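Local coordinates for protein putative NADH dehydrogenase/NAD(P)H nitroreductase (Bacteroides thetaiotaomicron VPI-5482, PDB 3KWK) that binds flavin mononucleotide and probably works as an FMN-dependent oxidoreductase of the nitroreductase family, at residues D14-R19 and I108-E113; S21-L26 and G118-A123; I85-D90 and C148-G153. All coordinates share one frame; numbering follows the deposited sequence. Where two conformers were deposited one is given.

Contact 1 of 3, residues D14-R19 and I108-E113; sequences DNIFER and ILLAAE. With FMN (flavin mononucleotide), chain B.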
loop_
_atom_site.group_PDB
_atom_site.type_symbol
_atom_site.label_atom_id
_atom_site.label_comp_id
_atom_site.label_asym_id
_atom_site.label_seq_id
_atom_site.Cartn_x
_atom_site.Cartn_y
_atom_site.Cartn_z
ATOM N N ASP A 14 -2.010 9.929 12.372
ATOM C CA ASP A 14 -3.184 10.775 12.125
ATOM C C ASP A 14 -3.521 10.826 10.660
ATOM O O ASP A 14 -4.690 10.757 10.264
ATOM C CB ASP A 14 -2.948 12.183 12.650
ATOM C CG ASP A 14 -2.960 12.261 14.200
ATOM O OD1 ASP A 14 -3.420 11.315 14.863
ATOM O OD2 ASP A 14 -2.453 13.270 14.706
ATOM N N ASN A 15 -2.500 10.956 9.823
ATOM C CA ASN A 15 -2.709 11.061 8.354
ATOM C C ASN A 15 -3.270 9.744 7.793
ATOM O O ASN A 15 -4.149 9.728 6.950
ATOM C CB ASN A 15 -1.388 11.468 7.695
ATOM C CG ASN A 15 -1.428 11.442 6.165
ATOM O OD1 ASN A 15 -0.837 10.565 5.567
ATOM N ND2 ASN A 15 -2.117 12.390 5.590
ATOM N N ILE A 16 -2.734 8.618 8.266
ATOM C CA ILE A 16 -3.252 7.326 7.875
ATOM C C ILE A 16 -4.751 7.195 8.250
ATOM O O ILE A 16 -5.573 6.673 7.478
ATOM C CB ILE A 16 -2.431 6.186 8.528
ATOM C CG1 ILE A 16 -1.068 6.045 7.834
ATOM C CG2 ILE A 16 -3.207 4.841 8.508
ATOM C CD1 ILE A 16 0.024 5.250 8.630
ATOM N N PHE A 17 -5.094 7.660 9.448
ATOM C CA PHE A 17 -6.486 7.577 9.918
ATOM C C PHE A 17 -7.425 8.572 9.217
ATOM O O PHE A 17 -8.616 8.286 9.067
ATOM C CB PHE A 17 -6.565 7.779 11.432
ATOM C CG PHE A 17 -5.769 6.771 12.249
ATOM C CD1 PHE A 17 -5.538 5.481 11.821
ATOM C CD2 PHE A 17 -5.238 7.154 13.468
ATOM C CE1 PHE A 17 -4.779 4.589 12.626
ATOM C CE2 PHE A 17 -4.513 6.276 14.256
ATOM C CZ PHE A 17 -4.272 4.984 13.801
ATOM N N GLU A 18 -6.874 9.678 8.733
ATOM C CA GLU A 18 -7.647 10.766 8.146
ATOM C C GLU A 18 -7.920 10.557 6.662
ATOM O O GLU A 18 -8.905 11.067 6.107
ATOM C CB GLU A 18 -6.900 12.082 8.323
ATOM C CG GLU A 18 -7.567 13.305 7.725
ATOM C CD GLU A 18 -8.978 13.570 8.249
ATOM O OE1 GLU A 18 -9.264 13.268 9.437
ATOM O OE2 GLU A 18 -9.779 14.109 7.445
ATOM N N ARG A 19 -7.055 9.798 6.000
ATOM C CA ARG A 19 -7.181 9.616 4.575
ATOM C C ARG A 19 -8.569 9.053 4.208
ATOM O O ARG A 19 -9.099 8.155 4.881
ATOM C CB ARG A 19 -6.093 8.661 4.051
ATOM C CG ARG A 19 -6.097 8.373 2.574
ATOM C CD ARG A 19 -5.706 6.940 2.172
ATOM N NE ARG A 19 -6.595 5.976 2.839
ATOM C CZ ARG A 19 -7.853 5.710 2.468
ATOM N NH1 ARG A 19 -8.363 6.205 1.336
ATOM N NH2 ARG A 19 -8.586 4.900 3.221
ATOM N N ILE A 108 0.948 7.486 -2.361
ATOM C CA ILE A 108 0.445 8.651 -3.099
ATOM C C ILE A 108 -0.814 9.175 -2.441
ATOM O O ILE A 108 -0.997 10.410 -2.265
ATOM C CB ILE A 108 0.188 8.312 -4.592
ATOM C CG1 ILE A 108 1.565 8.072 -5.285
ATOM C CG2 ILE A 108 -0.666 9.430 -5.298
ATOM C CD1 ILE A 108 1.539 7.496 -6.673
ATOM N N LEU A 109 -1.722 8.264 -2.091
ATOM C CA LEU A 109 -2.976 8.707 -1.419
ATOM C C LEU A 109 -2.707 9.379 -0.075
ATOM O O LEU A 109 -3.291 10.425 0.234
ATOM C CB LEU A 109 -3.895 7.506 -1.203
ATOM C CG LEU A 109 -4.408 6.754 -2.445
ATOM C CD1 LEU A 109 -5.295 5.508 -2.017
ATOM C CD2 LEU A 109 -5.177 7.685 -3.402
ATOM N N LEU A 110 -1.754 8.844 0.675
ATOM C CA LEU A 110 -1.382 9.395 1.971
ATOM C C LEU A 110 -0.730 10.768 1.792
ATOM O O LEU A 110 -1.052 11.745 2.500
ATOM C CB LEU A 110 -0.513 8.424 2.752
ATOM C CG LEU A 110 -1.182 7.183 3.265
ATOM C CD1 LEU A 110 -0.116 6.241 3.882
ATOM C CD2 LEU A 110 -2.197 7.540 4.293
ATOM N N ALA A 111 0.153 10.884 0.800
ATOM C CA ALA A 111 0.803 12.134 0.484
ATOM C C ALA A 111 -0.215 13.216 0.132
ATOM O O ALA A 111 -0.156 14.344 0.650
ATOM C CB ALA A 111 1.838 11.912 -0.700
ATOM N N ALA A 112 -1.162 12.873 -0.740
ATOM C CA ALA A 112 -2.242 13.783 -1.118
ATOM C C ALA A 112 -2.985 14.309 0.125
ATOM O O ALA A 112 -3.124 15.516 0.307
ATOM C CB ALA A 112 -3.197 13.096 -2.121
ATOM N N GLU A 113 -3.410 13.389 0.978
ATOM C CA GLU A 113 -4.127 13.758 2.180
ATOM C C GLU A 113 -3.322 14.735 3.049
ATOM O O GLU A 113 -3.862 15.718 3.594
ATOM C CB GLU A 113 -4.488 12.533 2.976
ATOM C CG GLU A 113 -5.287 12.798 4.272
ATOM C CD GLU A 113 -6.709 13.268 4.023
ATOM O OE1 GLU A 113 -7.377 12.649 3.211
ATOM O OE2 GLU A 113 -7.109 14.237 4.655
HETATM N N1 FMN B . -13.179 4.072 -6.044
HETATM C C2 FMN B . -13.766 4.510 -7.196
HETATM O O2 FMN B . -14.451 5.548 -7.167
HETATM N N3 FMN B . -13.615 3.802 -8.377
HETATM C C4 FMN B . -12.885 2.636 -8.455
HETATM O O4 FMN B . -12.764 2.027 -9.563
HETATM C C4A FMN B . -12.288 2.190 -7.273
HETATM N N5 FMN B . -11.554 1.011 -7.262
HETATM C C5A FMN B . -10.813 0.671 -6.164
HETATM C C6 FMN B . -9.956 -0.437 -6.242
HETATM C C7 FMN B . -9.167 -0.749 -5.145
HETATM C C7M FMN B . -8.200 -1.945 -5.172
HETATM C C8 FMN B . -9.213 -0.001 -3.984
HETATM C C8M FMN B . -8.323 -0.393 -2.830
HETATM C C9 FMN B . -10.073 1.079 -3.906
HETATM C C9A FMN B . -10.880 1.429 -4.999
HETATM N N10 FMN B . -11.780 2.497 -4.941
HETATM C C10 FMN B . -12.417 2.906 -6.077
HETATM C "C1'" FMN B . -11.896 3.296 -3.697
HETATM C "C2'" FMN B . -12.748 2.568 -2.661
HETATM O "O2'" FMN B . -14.130 2.578 -3.033
HETATM C "C3'" FMN B . -12.530 3.143 -1.246
HETATM O "O3'" FMN B . -11.184 2.926 -0.824
HETATM C "C4'" FMN B . -13.470 2.495 -0.191
HETATM O "O4'" FMN B . -14.824 2.873 -0.478
HETATM C "C5'" FMN B . -13.106 2.870 1.247
HETATM O "O5'" FMN B . -13.233 4.287 1.326
HETATM P P FMN B . -11.974 5.223 1.771
HETATM O O1P FMN B . -10.886 5.102 0.687
HETATM O O2P FMN B . -12.665 6.604 1.789
HETATM O O3P FMN B . -11.457 4.785 3.127
HETATM O O HOH W 1 -8.314 16.249 6.218
#

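Contact 2 of 3, residues S21-L26 and G118-A123; sequences SVRTYL and GAVWTA. With FMN (flavin mononucleotide), chain B.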
loop_
_atom_site.group_PDB
_atom_site.type_symbol
_atom_site.label_atom_id
_atom_site.label_comp_id
_atom_site.label_asym_id
_atom_site.label_seq_id
_atom_site.Cartn_x
_atom_site.Cartn_y
_atom_site.Cartn_z
ATOM N N SER A 21 -11.270 8.506 0.410
ATOM C CA SER A 21 -11.428 8.633 -1.035
ATOM C C SER A 21 -12.209 9.925 -1.312
ATOM O O SER A 21 -13.312 10.141 -0.761
ATOM C CB SER A 21 -12.163 7.448 -1.612
ATOM O OG SER A 21 -11.330 6.262 -1.627
ATOM N N VAL A 22 -11.650 10.814 -2.130
ATOM C CA VAL A 22 -12.350 12.053 -2.502
ATOM C C VAL A 22 -12.583 11.997 -4.032
ATOM O O VAL A 22 -11.623 11.778 -4.809
ATOM C CB VAL A 22 -11.495 13.269 -2.155
ATOM C CG1 VAL A 22 -12.078 14.558 -2.706
ATOM C CG2 VAL A 22 -11.218 13.367 -0.594
ATOM N N ARG A 23 -13.843 12.181 -4.429
ATOM C CA ARG A 23 -14.296 12.017 -5.787
ATOM C C ARG A 23 -14.913 13.246 -6.439
ATOM O O ARG A 23 -15.462 13.180 -7.558
ATOM C CB ARG A 23 -15.341 10.893 -5.836
ATOM C CG ARG A 23 -14.836 9.576 -5.251
ATOM C CD ARG A 23 -15.831 8.448 -5.454
ATOM N NE ARG A 23 -15.255 7.157 -5.083
ATOM C CZ ARG A 23 -15.206 6.673 -3.842
ATOM N NH1 ARG A 23 -15.693 7.309 -2.780
ATOM N NH2 ARG A 23 -14.632 5.518 -3.639
ATOM N N THR A 24 -14.803 14.376 -5.759
ATOM C CA THR A 24 -15.194 15.673 -6.316
ATOM C C THR A 24 -14.165 16.708 -5.899
ATOM O O THR A 24 -13.625 16.666 -4.791
ATOM C CB THR A 24 -16.578 16.116 -5.867
ATOM O OG1 THR A 24 -16.610 16.187 -4.442
ATOM C CG2 THR A 24 -17.727 15.191 -6.407
ATOM N N TYR A 25 -13.855 17.622 -6.817
ATOM C CA TYR A 25 -12.754 18.564 -6.691
ATOM C C TYR A 25 -13.172 19.970 -7.062
ATOM O O TYR A 25 -13.990 20.193 -7.963
ATOM C CB TYR A 25 -11.537 18.155 -7.544
ATOM C CG TYR A 25 -11.294 16.679 -7.492
ATOM C CD1 TYR A 25 -10.761 16.072 -6.354
ATOM C CD2 TYR A 25 -11.640 15.861 -8.585
ATOM C CE1 TYR A 25 -10.587 14.694 -6.285
ATOM C CE2 TYR A 25 -11.503 14.512 -8.503
ATOM C CZ TYR A 25 -10.998 13.907 -7.369
ATOM O OH TYR A 25 -10.886 12.511 -7.347
ATOM N N LEU A 26 -12.564 20.939 -6.385
ATOM C CA LEU A 26 -12.724 22.311 -6.789
ATOM C C LEU A 26 -12.056 22.517 -8.138
ATOM O O LEU A 26 -11.122 21.793 -8.510
ATOM C CB LEU A 26 -12.046 23.227 -5.786
ATOM C CG LEU A 26 -12.580 23.221 -4.360
ATOM C CD1 LEU A 26 -11.711 24.127 -3.434
ATOM C CD2 LEU A 26 -13.998 23.736 -4.368
ATOM N N GLY A 118 -7.246 15.871 -2.101
ATOM C CA GLY A 118 -8.089 14.684 -2.100
ATOM C C GLY A 118 -7.708 13.843 -3.306
ATOM O O GLY A 118 -7.380 14.367 -4.357
ATOM N N ALA A 119 -7.811 12.538 -3.149
ATOM C CA ALA A 119 -7.542 11.629 -4.248
ATOM C C ALA A 119 -8.387 10.377 -4.080
ATOM O O ALA A 119 -8.928 10.144 -2.989
ATOM C CB ALA A 119 -6.058 11.296 -4.252
ATOM N N VAL A 120 -8.472 9.570 -5.143
ATOM C CA VAL A 120 -9.160 8.270 -5.051
ATOM C C VAL A 120 -8.459 7.269 -5.991
ATOM O O VAL A 120 -8.136 7.601 -7.141
ATOM C CB VAL A 120 -10.665 8.421 -5.424
ATOM C CG1 VAL A 120 -10.893 9.059 -6.843
ATOM C CG2 VAL A 120 -11.428 7.080 -5.293
ATOM N N TRP A 121 -8.275 6.065 -5.469
ATOM C CA TRP A 121 -7.810 4.932 -6.269
ATOM C C TRP A 121 -8.957 4.445 -7.114
ATOM O O TRP A 121 -9.979 4.022 -6.580
ATOM C CB TRP A 121 -7.352 3.856 -5.285
ATOM C CG TRP A 121 -6.876 2.520 -5.837
ATOM C CD1 TRP A 121 -7.349 1.822 -6.900
ATOM C CD2 TRP A 121 -5.879 1.718 -5.226
ATOM N NE1 TRP A 121 -6.638 0.631 -7.025
ATOM C CE2 TRP A 121 -5.723 0.555 -6.020
ATOM C CE3 TRP A 121 -5.070 1.901 -4.101
ATOM C CZ2 TRP A 121 -4.859 -0.472 -5.676
ATOM C CZ3 TRP A 121 -4.194 0.887 -3.758
ATOM C CH2 TRP A 121 -4.076 -0.265 -4.571
ATOM N N THR A 122 -8.829 4.519 -8.428
ATOM C CA THR A 122 -9.787 3.890 -9.334
ATOM C C THR A 122 -9.097 2.742 -10.076
ATOM O O THR A 122 -8.036 2.933 -10.665
ATOM C CB THR A 122 -10.495 4.900 -10.267
ATOM O OG1 THR A 122 -9.656 5.260 -11.375
ATOM C CG2 THR A 122 -10.932 6.212 -9.500
ATOM N N ALA A 123 -9.706 1.556 -10.014
ATOM C CA ALA A 123 -9.040 0.370 -10.560
ATOM C C ALA A 123 -8.928 0.438 -12.051
ATOM O O ALA A 123 -9.894 0.758 -12.735
ATOM C CB ALA A 123 -9.839 -0.916 -10.188
HETATM N N1 FMN B . -13.179 4.072 -6.044
HETATM C C2 FMN B . -13.766 4.510 -7.196
HETATM O O2 FMN B . -14.451 5.548 -7.167
HETATM N N3 FMN B . -13.615 3.802 -8.377
HETATM C C4 FMN B . -12.885 2.636 -8.455
HETATM O O4 FMN B . -12.764 2.027 -9.563
HETATM C C4A FMN B . -12.288 2.190 -7.273
HETATM N N5 FMN B . -11.554 1.011 -7.262
HETATM C C5A FMN B . -10.813 0.671 -6.164
HETATM C C6 FMN B . -9.956 -0.437 -6.242
HETATM C C7 FMN B . -9.167 -0.749 -5.145
HETATM C C7M FMN B . -8.200 -1.945 -5.172
HETATM C C8 FMN B . -9.213 -0.001 -3.984
HETATM C C8M FMN B . -8.323 -0.393 -2.830
HETATM C C9 FMN B . -10.073 1.079 -3.906
HETATM C C9A FMN B . -10.880 1.429 -4.999
HETATM N N10 FMN B . -11.780 2.497 -4.941
HETATM C C10 FMN B . -12.417 2.906 -6.077
HETATM C "C1'" FMN B . -11.896 3.296 -3.697
HETATM C "C2'" FMN B . -12.748 2.568 -2.661
HETATM O "O2'" FMN B . -14.130 2.578 -3.033
HETATM C "C3'" FMN B . -12.530 3.143 -1.246
HETATM O "O3'" FMN B . -11.184 2.926 -0.824
HETATM C "C4'" FMN B . -13.470 2.495 -0.191
HETATM O "O4'" FMN B . -14.824 2.873 -0.478
HETATM C "C5'" FMN B . -13.106 2.870 1.247
HETATM O "O5'" FMN B . -13.233 4.287 1.326
HETATM P P FMN B . -11.974 5.223 1.771
HETATM O O1P FMN B . -10.886 5.102 0.687
HETATM O O2P FMN B . -12.665 6.604 1.789
HETATM O O3P FMN B . -11.457 4.785 3.127
HETATM O O HOH W 2 -8.787 5.965 -2.580
#

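Contact 3 of 3, residues I85-D90 and C148-G153; sequences IIVCGD and CVIPFG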
loop_
_atom_site.group_PDB
_atom_site.type_symbol
_atom_site.label_atom_id
_atom_site.label_comp_id
_atom_site.label_asym_id
_atom_site.label_seq_id
_atom_site.Cartn_x
_atom_site.Cartn_y
_atom_site.Cartn_z
ATOM N N ILE A 85 -2.695 10.764 -11.581
ATOM C CA ILE A 85 -1.483 9.948 -11.677
ATOM C C ILE A 85 -1.913 8.527 -11.972
ATOM O O ILE A 85 -2.754 7.966 -11.242
ATOM C CB ILE A 85 -0.659 9.981 -10.379
ATOM C CG1 ILE A 85 -0.125 11.410 -10.162
ATOM C CG2 ILE A 85 0.528 8.972 -10.444
ATOM C CD1 ILE A 85 0.525 11.626 -8.798
ATOM N N ILE A 86 -1.353 7.960 -13.041
ATOM C CA ILE A 86 -1.591 6.581 -13.406
ATOM C C ILE A 86 -0.435 5.753 -12.881
ATOM O O ILE A 86 0.707 5.964 -13.289
ATOM C CB ILE A 86 -1.780 6.405 -14.907
ATOM C CG1 ILE A 86 -2.839 7.391 -15.415
ATOM C CG2 ILE A 86 -2.164 4.933 -15.216
ATOM C CD1 ILE A 86 -3.304 7.075 -16.822
ATOM N N VAL A 87 -0.710 4.871 -11.932
ATOM C CA VAL A 87 0.325 4.017 -11.336
ATOM C C VAL A 87 0.415 2.737 -12.134
ATOM O O VAL A 87 -0.585 1.985 -12.228
ATOM C CB VAL A 87 0.066 3.689 -9.836
ATOM C CG1 VAL A 87 1.173 2.783 -9.286
ATOM C CG2 VAL A 87 -0.155 5.010 -8.991
ATOM N N CYS A 88 1.572 2.471 -12.720
ATOM C CA CYS A 88 1.782 1.312 -13.565
ATOM C C CYS A 88 2.945 0.515 -13.048
ATOM O O CYS A 88 3.784 1.025 -12.330
ATOM C CB CYS A 88 2.126 1.710 -15.004
ATOM S SG CYS A 88 0.967 2.852 -15.763
ATOM N N GLY A 89 3.026 -0.731 -13.495
ATOM C CA GLY A 89 4.132 -1.622 -13.132
ATOM C C GLY A 89 4.788 -2.245 -14.342
ATOM O O GLY A 89 4.094 -2.644 -15.276
ATOM N N ASP A 90 6.118 -2.335 -14.340
ATOM C CA ASP A 90 6.806 -3.034 -15.427
ATOM C C ASP A 90 6.811 -4.530 -15.157
ATOM O O ASP A 90 7.645 -5.039 -14.392
ATOM C CB ASP A 90 8.213 -2.472 -15.595
ATOM C CG ASP A 90 8.928 -3.055 -16.807
ATOM O OD1 ASP A 90 8.394 -4.014 -17.395
ATOM O OD2 ASP A 90 9.973 -2.476 -17.196
ATOM N N CYS A 148 -3.788 1.444 -11.443
ATOM C CA CYS A 148 -4.887 2.303 -11.051
ATOM C C CYS A 148 -4.660 3.698 -11.613
ATOM O O CYS A 148 -3.503 4.111 -11.898
ATOM C CB CYS A 148 -5.069 2.291 -9.515
ATOM S SG CYS A 148 -3.635 2.922 -8.616
ATOM N N VAL A 149 -5.781 4.405 -11.722
ATOM C CA VAL A 149 -5.826 5.781 -12.124
ATOM C C VAL A 149 -6.240 6.568 -10.891
ATOM O O VAL A 149 -7.297 6.304 -10.289
ATOM C CB VAL A 149 -6.835 6.017 -13.274
ATOM C CG1 VAL A 149 -6.877 7.499 -13.606
ATOM C CG2 VAL A 149 -6.458 5.200 -14.554
ATOM N N ILE A 150 -5.408 7.511 -10.481
ATOM C CA ILE A 150 -5.692 8.318 -9.292
ATOM C C ILE A 150 -5.960 9.784 -9.666
ATOM O O ILE A 150 -5.011 10.587 -9.783
ATOM C CB ILE A 150 -4.501 8.243 -8.283
ATOM C CG1 ILE A 150 -4.128 6.805 -7.941
ATOM C CG2 ILE A 150 -4.799 9.041 -6.970
ATOM C CD1 ILE A 150 -2.914 6.686 -7.025
ATOM N N PRO A 151 -7.228 10.127 -9.895
ATOM C CA PRO A 151 -7.562 11.559 -9.972
ATOM C C PRO A 151 -7.280 12.237 -8.623
ATOM O O PRO A 151 -7.357 11.597 -7.558
ATOM C CB PRO A 151 -9.055 11.570 -10.265
ATOM C CG PRO A 151 -9.432 10.129 -10.506
ATOM C CD PRO A 151 -8.428 9.296 -9.797
ATOM N N PHE A 152 -6.929 13.509 -8.667
ATOM C CA PHE A 152 -6.759 14.248 -7.447
ATOM C C PHE A 152 -7.007 15.723 -7.670
ATOM O O PHE A 152 -7.065 16.193 -8.822
ATOM C CB PHE A 152 -5.357 14.007 -6.870
ATOM C CG PHE A 152 -4.229 14.510 -7.762
ATOM C CD1 PHE A 152 -3.726 13.725 -8.791
ATOM C CD2 PHE A 152 -3.639 15.741 -7.516
ATOM C CE1 PHE A 152 -2.708 14.199 -9.574
ATOM C CE2 PHE A 152 -2.616 16.210 -8.291
ATOM C CZ PHE A 152 -2.147 15.430 -9.332
ATOM N N GLY A 153 -7.189 16.424 -6.552
ATOM C CA GLY A 153 -7.466 17.845 -6.557
ATOM C C GLY A 153 -7.724 18.344 -5.150
ATOM O O GLY A 153 -7.703 17.555 -4.176
#

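Contact 1 of 3, residues D14-R19 and I108-E113
Arg-19 sends its CG anti to the backbone N (chi1 180°) and then bends at chi2 and chi3, which carries its aliphatic part across Leu-109 and Leu-110 and its guanidinium on to the FMN phosphate. CD lies 3.9 Å from CB of Leu-109, while CB rests against CD2 of Leu-110. The guanidinium meets the phosphate with its edge, the phosphorus in its plane: NH1 donates to O1P at 2.8 Å and NH2 to O3P at 2.9 Å, a fork that suits arginine and holds the guanidinium against rotation. An alanine here would probably leave O1P and O3P without these two donors, with Ser-21 still on O1P, and open a gap beside Leu-109 and Leu-110. Glu-113, its chain bent at chi2, lays its CD and OE1 against CA of Arg-19. In the conformer given for Glu-18, OE2 of Glu-113 comes 3.9 Å from OE2 of Glu-18, a repulsion probably eased by Lys-20, which forms salt bridges with both carboxylates, and by a water placed between them. At the apolar end CD2 of Leu-110 packs 3.7 Å from CA of Ile-16. Asn-15 ND2 adds a weak hydrogen bond to the Leu-110 carbonyl. The contact thus sets the end of helix 11-18 across helix 97-114, their local axes at 100°, with Leu-109 packed on Ala-119 of strand 118-123, and Leu-110 against its second-subunit counterpart.

Contact 2 of 3, residues S21-L26 and G118-A123
Val-120 meets Val-22 and Tyr-25 with one methyl and the flavin with the other. Its CG1 stands between the backbone N and the carbonyl carbon (chi1 56°), the crowded position, and there it lies 3.5 Å from both the carbonyl O of Val-22 and the OH of Tyr-25. CG2, anti to the backbone N, is left to approach N1 of FMN at 3.6 Å and also touches OG of Ser-21 and NE of Arg-23. A branched residue suits this place because its two methyls serve the loop and the cofactor at once.

Val-22 packs over Gly-118, CB to CA at 3.7 Å; a side chain on the glycine would point toward the loop and collide with CG1 of the valine. The backbone of Val-22 is held as well: its N donates to O of Ala-119 at 2.9 Å. In this nitroreductase-family flavoprotein this single backbone bond joins the loop after helix 11-18 to strand 118-123, outermost in the antiparallel sheet within this chain, and both sides then supply groups that bind FMN. Ser-21 grips the phosphate twice, through N to O2P and through OG to O1P, while Arg-23 NE reaches O2 of the isoalloxazine at 2.8 Å and its NH2 reaches N1. From the strand, Ala-123 N donates to O4, and Trp-121 lays a ring face over C7 and the C7M methyl.

Tyr-25 points its CB toward the strand; CE1 lies 3.8 Å from the Gly-118 carbonyl O. Its hydroxyl donates a weak hydrogen bond back to O of Val-22, and the ring packs on Pro-151 of strand 144-153.

Contact 3 of 3, residues I85-D90 and C148-G153
Ile-85 and Ile-150 form an antiparallel hydrogen-bonded pair, as do Val-87 and Cys-148, and the non-hydrogen-bonded pair of Ile-86 with Val-149 lies between them. Backbone bonding carries this register. Ile-85 N donates to Ile-150 O, and Ile-150 N returns a bond of 2.8 Å to Ile-85 O. Val-87 N donates to Cys-148 O at 2.9 Å, whereas the return bond from Cys-148 N to Val-87 O is weak at 3.3 Å. Cys-148 O also receives a CA-H...O contact from Ile-86.

Apolar contacts occupy both faces. On the face of Ile-85, Val-87, Cys-148 and Ile-150, CG2 of Val-87 meets CD1 of Ile-150 at 3.8 Å, the two side chains crossing at a slant, and SG of Cys-148 lies 4.0 Å from CB of Val-87. Phe-152, with CG between its backbone N and carbonyl carbon (chi1 64°), brings CE1 to 3.8 Å from CG1 of Ile-85. The ring turns its edge to Ile-85 N and Ile-150 O. Beta-branched residues suit these strands, since branching at CB is well accommodated by an extended backbone. Helices 97-114 and 32-43 cover this face, the first over Val-87, Cys-148 and Ile-150, the second over Ile-85 and Phe-152. On the other face Ile-86 CD1 makes a looser contact with CG2 of Val-149.

With every touching residue buried, the backbone groups of the hydrogen-bonded pairs satisfy one another, while Ile-86 and Val-149 bond to the neighbouring strands, and the hydrocarbon and thiol side chains can pack in the protein core without bringing in charge.

Overall arrangement
Contact 1 and contact 2 converge on FMN: 14-19 brings Arg-19 to the phosphate, while 21-26 and 118-123 hold the phosphate and the flavin ring. Their centres lie about 12 Å apart, and Leu-109 CD2 packs 3.8 Å from Ala-119 CB where helix 97-114 meets strand 118-123. Contact 3 lies deeper, its centre about 5 Å from that of the chain. It joins contact 2 within one sheet, where Thr-122 OG1 sits 2.8 Å from Val-149 O, and the Cys-148 side chain comes no nearer to FMN than about 6 Å, nearest atoms. Ile-108 of contact 1 reaches the sheet as well, its CD1 3.8 Å from Val-87 CG2. Ser-47 of the second subunit helps complete the cofactor site.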